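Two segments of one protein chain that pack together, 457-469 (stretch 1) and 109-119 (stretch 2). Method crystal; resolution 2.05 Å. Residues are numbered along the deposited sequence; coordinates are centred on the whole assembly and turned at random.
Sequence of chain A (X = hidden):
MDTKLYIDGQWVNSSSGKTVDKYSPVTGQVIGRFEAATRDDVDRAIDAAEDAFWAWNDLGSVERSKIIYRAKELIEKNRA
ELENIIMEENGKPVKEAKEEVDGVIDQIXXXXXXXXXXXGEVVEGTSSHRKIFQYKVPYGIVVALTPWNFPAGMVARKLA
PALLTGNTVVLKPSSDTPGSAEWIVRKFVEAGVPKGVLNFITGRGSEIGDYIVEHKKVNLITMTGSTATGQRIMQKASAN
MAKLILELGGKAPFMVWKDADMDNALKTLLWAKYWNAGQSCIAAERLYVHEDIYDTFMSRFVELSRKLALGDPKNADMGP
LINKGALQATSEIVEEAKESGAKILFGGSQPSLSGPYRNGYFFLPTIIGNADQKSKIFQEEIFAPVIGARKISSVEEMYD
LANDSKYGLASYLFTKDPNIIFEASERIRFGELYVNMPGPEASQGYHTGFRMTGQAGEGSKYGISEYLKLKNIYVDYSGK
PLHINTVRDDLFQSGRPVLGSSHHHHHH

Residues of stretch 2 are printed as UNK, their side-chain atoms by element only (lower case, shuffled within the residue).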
ATOM      1  N   GLY A 457     -13.456  -5.114 -10.536  1.00 28.57           N
ATOM      2  CA  GLY A 457     -14.260  -5.415  -9.363  1.00 28.99           C
ATOM      3  C   GLY A 457     -14.681  -4.111  -8.704  1.00 29.48           C
ATOM      4  O   GLY A 457     -14.261  -3.043  -9.166  1.00 29.38           O
ATOM      5  N   GLU A 458     -15.470  -4.228  -7.634  1.00 29.63           N
ATOM      6  CA  GLU A 458     -16.037  -3.113  -6.872  1.00 30.12           C
ATOM      7  C   GLU A 458     -15.978  -3.307  -5.357  1.00 29.74           C
ATOM      8  O   GLU A 458     -16.171  -4.401  -4.845  1.00 29.90           O
ATOM      9  CB  GLU A 458     -17.485  -2.907  -7.281  1.00 30.67           C
ATOM     10  CG  GLU A 458     -17.636  -2.574  -8.741  1.00 31.60           C
ATOM     11  CD  GLU A 458     -19.109  -2.602  -9.215  1.00 33.15           C
ATOM     12  OE1 GLU A 458     -19.736  -1.525  -9.530  1.00 33.05           O
ATOM     13  OE2 GLU A 458     -19.613  -3.758  -9.255  1.00 34.41           O
ATOM     14  N   GLY A 459     -15.719  -2.238  -4.645  1.00 29.39           N
ATOM     15  CA  GLY A 459     -15.533  -2.298  -3.245  1.00 29.55           C
ATOM     16  C   GLY A 459     -14.088  -2.427  -2.854  1.00 29.53           C
ATOM     17  O   GLY A 459     -13.244  -2.895  -3.619  1.00 29.86           O
ATOM     18  N   SER A 460     -13.810  -2.062  -1.617  1.00 29.68           N
ATOM     19  CA  SER A 460     -12.452  -1.971  -1.079  1.00 29.84           C
ATOM     20  C   SER A 460     -11.657  -0.826  -1.686  1.00 29.61           C
ATOM     21  O   SER A 460     -12.056  -0.172  -2.630  1.00 28.96           O
ATOM     22  CB  SER A 460     -11.668  -3.313  -1.185  1.00 29.97           C
ATOM     23  OG  SER A 460     -10.931  -3.445  -2.412  1.00 30.05           O
ATOM     24  N   LYS A 461     -10.488  -0.600  -1.113  1.00 29.92           N
ATOM     25  CA  LYS A 461      -9.477   0.276  -1.730  1.00 30.17           C
ATOM     26  C   LYS A 461      -9.296  -0.016  -3.222  1.00 29.22           C
ATOM     27  O   LYS A 461      -9.188   0.898  -4.035  1.00 28.81           O
ATOM     28  CB  LYS A 461      -8.115   0.060  -1.020  1.00 31.25           C
ATOM     29  CG  LYS A 461      -6.961   0.983  -1.466  1.00 32.20           C
ATOM     30  CD  LYS A 461      -5.596   0.645  -0.788  1.00 33.39           C
ATOM     31  CE  LYS A 461      -5.476  -0.834  -0.457  1.00 34.33           C
ATOM     32  NZ  LYS A 461      -4.148  -1.236   0.153  1.00 36.22           N
ATOM     33  N   TYR A 462      -9.222  -1.292  -3.567  1.00 28.53           N
ATOM     34  CA  TYR A 462      -8.980  -1.653  -4.938  1.00 28.24           C
ATOM     35  C   TYR A 462     -10.167  -1.300  -5.840  1.00 27.68           C
ATOM     36  O   TYR A 462      -9.972  -0.985  -6.982  1.00 27.39           O
ATOM     37  CB  TYR A 462      -8.663  -3.154  -5.062  1.00 28.39           C
ATOM     38  CG  TYR A 462      -7.353  -3.517  -4.357  1.00 28.80           C
ATOM     39  CD1 TYR A 462      -6.127  -3.295  -4.961  1.00 29.32           C
ATOM     40  CD2 TYR A 462      -7.358  -4.075  -3.094  1.00 29.43           C
ATOM     41  CE1 TYR A 462      -4.889  -3.583  -4.262  1.00 30.12           C
ATOM     42  CE2 TYR A 462      -6.160  -4.387  -2.422  1.00 30.11           C
ATOM     43  CZ  TYR A 462      -4.937  -4.132  -3.003  1.00 30.26           C
ATOM     44  OH  TYR A 462      -3.750  -4.512  -2.325  1.00 31.94           O
ATOM     45  N   GLY A 463     -11.375  -1.426  -5.338  1.00 27.48           N
ATOM     46  CA  GLY A 463     -12.596  -1.115  -6.132  1.00 27.40           C
ATOM     47  C   GLY A 463     -12.723   0.360  -6.473  1.00 27.37           C
ATOM     48  O   GLY A 463     -12.894   0.727  -7.626  1.00 27.53           O
ATOM     49  N   ILE A 464     -12.589   1.206  -5.483  1.00 27.36           N
ATOM     50  CA  ILE A 464     -12.628   2.619  -5.699  1.00 27.31           C
ATOM     51  C   ILE A 464     -11.439   3.024  -6.593  1.00 27.05           C
ATOM     52  O   ILE A 464     -11.608   3.828  -7.475  1.00 26.93           O
ATOM     53  CB  ILE A 464     -12.761   3.415  -4.389  1.00 27.66           C
ATOM     54  CG1 ILE A 464     -12.939   4.902  -4.671  1.00 28.07           C
ATOM     55  CG2 ILE A 464     -11.602   3.140  -3.449  1.00 27.81           C
ATOM     56  CD1 ILE A 464     -13.429   5.731  -3.522  1.00 28.43           C
ATOM     57  N   SER A 465     -10.267   2.411  -6.393  1.00 26.70           N
ATOM     58  CA  SER A 465      -9.076   2.695  -7.238  1.00 26.50           C
ATOM     59  C   SER A 465      -9.287   2.346  -8.733  1.00 26.39           C
ATOM     60  O   SER A 465      -8.631   2.911  -9.574  1.00 26.00           O
ATOM     61  CB  SER A 465      -7.796   2.054  -6.643  1.00 26.70           C
ATOM     62  OG  SER A 465      -7.598   2.639  -5.377  1.00 26.99           O
ATOM     63  N   GLU A 466     -10.329   1.545  -9.063  1.00 26.50           N
ATOM     64  CA  GLU A 466     -10.653   1.251 -10.456  1.00 26.63           C
ATOM     65  C   GLU A 466     -11.127   2.488 -11.186  1.00 26.65           C
ATOM     66  O   GLU A 466     -11.081   2.516 -12.423  1.00 26.62           O
ATOM     67  CB  GLU A 466     -11.716   0.135 -10.621  1.00 26.90           C
ATOM     68  CG  GLU A 466     -11.318  -1.244 -10.073  1.00 27.11           C
ATOM     69  CD  GLU A 466     -10.182  -1.988 -10.812  1.00 27.23           C
ATOM     70  OE1 GLU A 466      -9.528  -1.447 -11.749  1.00 27.58           O
ATOM     71  OE2 GLU A 466      -9.941  -3.165 -10.428  1.00 27.65           O
ATOM     72  N   TYR A 467     -11.575   3.498 -10.451  1.00 26.74           N
ATOM     73  CA  TYR A 467     -12.044   4.749 -11.071  1.00 27.13           C
ATOM     74  C   TYR A 467     -10.978   5.861 -11.197  1.00 27.49           C
ATOM     75  O   TYR A 467     -11.262   6.994 -11.641  1.00 27.50           O
ATOM     76  CB  TYR A 467     -13.234   5.273 -10.270  1.00 27.26           C
ATOM     77  CG  TYR A 467     -14.452   4.365 -10.331  1.00 27.25           C
ATOM     78  CD1 TYR A 467     -15.388   4.502 -11.353  1.00 27.54           C
ATOM     79  CD2 TYR A 467     -14.680   3.359  -9.364  1.00 27.17           C
ATOM     80  CE1 TYR A 467     -16.541   3.701 -11.401  1.00 27.67           C
ATOM     81  CE2 TYR A 467     -15.819   2.540  -9.423  1.00 27.26           C
ATOM     82  CZ  TYR A 467     -16.751   2.727 -10.427  1.00 27.45           C
ATOM     83  OH  TYR A 467     -17.855   1.907 -10.510  1.00 27.63           O
ATOM     84  N   LEU A 468      -9.756   5.529 -10.790  1.00 27.78           N
ATOM     85  CA  LEU A 468      -8.602   6.418 -10.925  1.00 28.37           C
ATOM     86  C   LEU A 468      -7.607   5.812 -11.909  1.00 29.31           C
ATOM     87  O   LEU A 468      -7.336   4.601 -11.905  1.00 28.59           O
ATOM     88  CB  LEU A 468      -7.950   6.606  -9.559  1.00 28.20           C
ATOM     89  CG  LEU A 468      -8.783   7.356  -8.539  1.00 28.40           C
ATOM     90  CD1 LEU A 468      -8.220   7.143  -7.133  1.00 28.74           C
ATOM     91  CD2 LEU A 468      -8.763   8.835  -8.860  1.00 28.73           C
ATOM     92  N   LYS A 469      -7.052   6.687 -12.750  1.00 30.93           N
ATOM     93  CA  LYS A 469      -5.954   6.343 -13.636  1.00 31.81           C
ATOM     94  C   LYS A 469      -4.614   6.826 -13.091  1.00 32.02           C
ATOM     95  O   LYS A 469      -4.495   7.994 -12.736  1.00 31.45           O
ATOM     96  CB  LYS A 469      -6.187   6.988 -14.993  1.00 32.92           C
ATOM     97  CG  LYS A 469      -5.164   6.579 -16.035  1.00 34.70           C
ATOM     98  CD  LYS A 469      -5.492   5.185 -16.539  1.00 35.92           C
ATOM     99  CE  LYS A 469      -4.417   4.687 -17.474  1.00 37.00           C
ATOM    100  NZ  LYS A 469      -4.914   3.364 -17.942  1.00 37.47           N
ATOM    101  N   UNK A 109     -21.568   6.376   2.489  1.00 30.49           N
ATOM    102  CA  UNK A 109     -20.651   6.759   3.565  1.00 30.63           C
ATOM    103  C   UNK A 109     -19.225   6.231   3.323  1.00 29.74           C
ATOM    104  O   UNK A 109     -18.285   6.996   3.285  1.00 29.44           O
ATOM    105  c   UNK A 109     -20.182   8.079   6.385  1.00 32.47           C
ATOM    106  c   UNK A 109     -20.230   6.602   6.058  1.00 31.75           C
ATOM    107  c   UNK A 109     -21.141   6.253   4.898  1.00 31.24           C
ATOM    108  n   UNK A 109     -19.102   8.509   7.017  1.00 32.74           N
ATOM    109  o   UNK A 109     -21.090   8.816   6.083  1.00 33.20           O
ATOM    110  N   UNK A 110     -19.136   4.939   3.085  1.00 29.17           N
ATOM    111  CA  UNK A 110     -17.868   4.250   2.941  1.00 28.64           C
ATOM    112  C   UNK A 110     -17.044   4.842   1.793  1.00 28.36           C
ATOM    113  O   UNK A 110     -15.862   5.136   1.993  1.00 28.19           O
ATOM    114  c   UNK A 110     -18.075   2.775   2.712  1.00 28.26           C
ATOM    115  c   UNK A 110     -15.248   1.221   0.654  1.00 27.18           C
ATOM    116  c   UNK A 110     -14.406   0.747   1.660  1.00 27.21           C
ATOM    117  c   UNK A 110     -15.902   1.566   3.347  1.00 27.99           C
ATOM    118  c   UNK A 110     -16.786   2.052   2.348  1.00 27.96           C
ATOM    119  c   UNK A 110     -16.443   1.837   0.997  1.00 27.54           C
ATOM    120  c   UNK A 110     -14.730   0.893   2.994  1.00 27.65           C
ATOM    121  o   UNK A 110     -13.251   0.138   1.266  1.00 26.96           O
ATOM    122  N   UNK A 111     -17.658   5.052   0.618  1.00 28.18           N
ATOM    123  CA  UNK A 111     -16.912   5.576  -0.511  1.00 28.04           C
ATOM    124  C   UNK A 111     -16.475   7.021  -0.307  1.00 28.41           C
ATOM    125  O   UNK A 111     -15.324   7.392  -0.666  1.00 28.12           O
ATOM    126  c   UNK A 111     -17.641   5.404  -1.839  1.00 28.01           C
ATOM    127  c   UNK A 111     -16.548   1.994  -3.026  1.00 27.24           C
ATOM    128  c   UNK A 111     -16.533   3.297  -2.631  1.00 27.44           C
ATOM    129  c   UNK A 111     -17.749   1.335  -3.172  1.00 27.59           C
ATOM    130  c   UNK A 111     -18.927   1.988  -2.859  1.00 27.59           C
ATOM    131  c   UNK A 111     -17.684   3.973  -2.308  1.00 27.71           C
ATOM    132  c   UNK A 111     -18.882   3.291  -2.426  1.00 27.88           C
ATOM    133  o   UNK A 111     -17.732   0.006  -3.586  1.00 27.69           O
ATOM    134  N   UNK A 112     -17.361   7.837   0.264  1.00 28.92           N
ATOM    135  CA  UNK A 112     -17.013   9.204   0.591  1.00 29.40           C
ATOM    136  C   UNK A 112     -15.870   9.297   1.597  1.00 29.62           C
ATOM    137  O   UNK A 112     -15.050  10.210   1.492  1.00 29.74           O
ATOM    138  c   UNK A 112     -18.223   9.995   1.052  1.00 29.92           C
ATOM    139  N   UNK A 113     -15.754   8.334   2.514  1.00 29.71           N
ATOM    140  CA  UNK A 113     -14.601   8.316   3.479  1.00 29.96           C
ATOM    141  C   UNK A 113     -13.205   8.141   2.877  1.00 29.47           C
ATOM    142  O   UNK A 113     -12.192   8.364   3.564  1.00 29.45           O
ATOM    143  c   UNK A 113     -14.809   7.272   4.582  1.00 30.29           C
ATOM    144  c   UNK A 113     -16.005   7.555   5.545  1.00 30.97           C
ATOM    145  o   UNK A 113     -16.034   5.239   5.992  1.00 31.03           O
ATOM    146  c   UNK A 113     -16.372   6.360   6.414  1.00 31.17           C
ATOM    147  o   UNK A 113     -16.962   6.486   7.520  1.00 31.79           O
ATOM    148  N   UNK A 114     -13.144   7.830   1.603  1.00 28.95           N
ATOM    149  CA  UNK A 114     -11.894   7.705   0.893  1.00 28.55           C
ATOM    150  C   UNK A 114     -11.295   9.053   0.484  1.00 28.88           C
ATOM    151  O   UNK A 114     -10.254   9.095  -0.100  1.00 28.63           O
ATOM    152  n   UNK A 114     -12.408   3.281   0.396  1.00 27.38           N
ATOM    153  c   UNK A 114      -9.398   5.067   0.666  1.00 27.62           C
ATOM    154  c   UNK A 114     -10.719   4.692   0.458  1.00 27.58           C
ATOM    155  c   UNK A 114     -11.077   3.377   0.674  1.00 27.38           C
ATOM    156  c   UNK A 114     -10.168   2.421   1.075  1.00 27.35           C
ATOM    157  c   UNK A 114     -12.013   6.785  -0.293  1.00 27.92           C
ATOM    158  c   UNK A 114     -12.866   4.490   0.032  1.00 27.43           C
ATOM    159  c   UNK A 114      -8.889   2.824   1.280  1.00 27.55           C
ATOM    160  c   UNK A 114     -11.901   5.386   0.060  1.00 27.62           C
ATOM    161  c   UNK A 114      -8.510   4.122   1.079  1.00 27.68           C
ATOM    162  N   UNK A 115     -11.968  10.141   0.808  1.00 29.36           N
ATOM    163  CA  UNK A 115     -11.472  11.464   0.498  1.00 29.95           C
ATOM    164  C   UNK A 115     -10.016  11.695   1.018  1.00 30.34           C
ATOM    165  O   UNK A 115      -9.678  11.359   2.137  1.00 30.19           O
ATOM    166  c   UNK A 115     -12.420  12.533   1.028  1.00 30.50           C
ATOM    167  N   UNK A 116      -9.191  12.256   0.149  1.00 30.74           N
ATOM    168  CA  UNK A 116      -7.776  12.548   0.403  1.00 31.65           C
ATOM    169  C   UNK A 116      -6.955  11.392   1.006  1.00 31.61           C
ATOM    170  O   UNK A 116      -6.062  11.594   1.776  1.00 32.51           O
ATOM    171  n   UNK A 116      -7.858  17.116   5.375  1.00 35.82           N
ATOM    172  c   UNK A 116      -8.089  15.325   3.140  1.00 34.35           C
ATOM    173  c   UNK A 116      -7.592  13.869   1.156  1.00 32.56           C
ATOM    174  n   UNK A 116      -9.797  16.264   6.189  1.00 35.95           N
ATOM    175  c   UNK A 116      -8.873  16.276   5.272  1.00 35.61           C
ATOM    176  n   UNK A 116      -8.992  15.444   4.256  1.00 34.88           N
ATOM    177  c   UNK A 116      -8.183  13.938   2.533  1.00 33.44           C
ATOM    178  N   UNK A 117      -7.302  10.184   0.613  1.00 31.42           N
ATOM    179  CA  UNK A 117      -6.643   8.980   1.072  1.00 31.32           C
ATOM    180  C   UNK A 117      -6.193   8.039  -0.046  1.00 31.31           C
ATOM    181  O   UNK A 117      -5.568   7.067   0.228  1.00 31.71           O
ATOM    182  c   UNK A 117      -7.744   8.867   3.372  1.00 31.45           C
ATOM    183  c   UNK A 117      -8.749   8.079   4.173  1.00 31.39           C
ATOM    184  n   UNK A 117     -10.227   9.993   4.700  1.00 32.07           N
ATOM    185  c   UNK A 117      -9.443   8.877   5.253  1.00 31.90           C
ATOM    186  c   UNK A 117      -7.541   8.220   2.029  1.00 31.06           C
ATOM    187  N   UNK A 118      -6.524   8.318  -1.291  1.00 31.46           N
ATOM    188  CA  UNK A 118      -6.128   7.466  -2.411  1.00 31.61           C
ATOM    189  C   UNK A 118      -4.891   8.081  -3.050  1.00 32.08           C
ATOM    190  O   UNK A 118      -4.943   8.724  -4.062  1.00 32.56           O
ATOM    191  c   UNK A 118      -8.126   5.079  -2.613  1.00 31.62           C
ATOM    192  c   UNK A 118      -8.462   6.522  -2.872  1.00 31.81           C
ATOM    193  c   UNK A 118      -9.641   6.651  -3.804  1.00 31.46           C
ATOM    194  c   UNK A 118      -7.260   7.310  -3.411  1.00 31.64           C
ATOM    195  N   UNK A 119      -3.769   7.847  -2.401  1.00 32.74           N
ATOM    196  CA  UNK A 119      -2.528   8.483  -2.765  1.00 33.32           C
ATOM    197  C   UNK A 119      -1.914   7.951  -4.055  1.00 32.04           C
ATOM    198  O   UNK A 119      -2.017   6.795  -4.362  1.00 30.70           O
ATOM    199  c   UNK A 119      -1.506   8.275  -1.598  1.00 34.81           C
ATOM    200  n   UNK A 119      -0.154   6.197  -1.879  1.00 37.60           N
ATOM    201  c   UNK A 119      -1.231   6.775  -1.252  1.00 36.46           C
ATOM    202  o   UNK A 119      -1.900   6.159  -0.365  1.00 37.51           O
TER

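Position 109 has three side-chain carbons, the third carrying one oxygen and one nitrogen. It touches nothing on stretch 1. An unbranched chain of this length ending in one oxygen and one nitrogen is an amide, so this is Gln109.

Position 110 has one carbon, then a six-carbon ring bearing one oxygen. That oxygen lies 3.3 Å from Ser460 CA. This is Tyr110, chi1 t, with CA-to-CB toward stretch 1.

Position 111 has the same atoms. Its oxygen lies 3.2 Å from Gly459 N, but the angle is too poor for a hydrogen bond. This is Tyr111. Ile464 CD1 and Gly459 CA sit at the edge of its ring. A CB on Gly459 would lie 3.8 Å from Tyr111 OH, but the backbone angles of Gly459 call for glycine by themselves.

Position 112 has a single carbon, directed away from stretch 1. It is Ala112.

Position 113 has three carbons, the third carrying two oxygens, and makes no contact. It is Glu113. One carboxylate oxygen, OE2, accepts a hydrogen bond from Gln109 NE2 at 3.0 Å, one helical turn back.

Position 114 has one carbon, then fused five- and six-membered rings holding eight carbons and one nitrogen. Ile464 CG2 lies over one face. Only an indole fits, so this is Trp114. Its NE1 gives a weak hydrogen bond to Tyr110 OH at 3.4 Å.

Position 115 is again one carbon, pointing away. It is Ala115, which closes a type I turn begun at Ala112.

Position 116 has three carbons, a nitrogen, then a carbon with two more nitrogens. This guanidinium marks Arg116, out of reach of stretch 1.

Position 117 has four carbons in a row ending in nitrogen. It is Lys117. Its NZ donates to Glu113 O at 2.8 Å and Ala115 O at 3.0 Å, bracing the turn.

Position 118 has four carbons, forked at the second, and meets Ile464, Ser465 and Leu468. The fork beyond CB identifies Leu118.

Position 119 has two carbons, the second carrying one oxygen and one nitrogen. It is Asn119, with no contact to stretch 1.

The contact is chiefly apolar, and no hydrogen bond crosses it. Ile464 is central. Its CG2 lies 3.9 Å from the centroid of the Trp114 five-membered ring, a CH-pi contact. Its CD1 reaches Trp114 CB at 3.7 Å, and its CG1 meets Leu118 CD1 at 3.8 Å. Leu468 CD1 adds a 3.7 Å contact to Leu118 CD1.

Stretch 2 109-119: QYYAEWARKLN
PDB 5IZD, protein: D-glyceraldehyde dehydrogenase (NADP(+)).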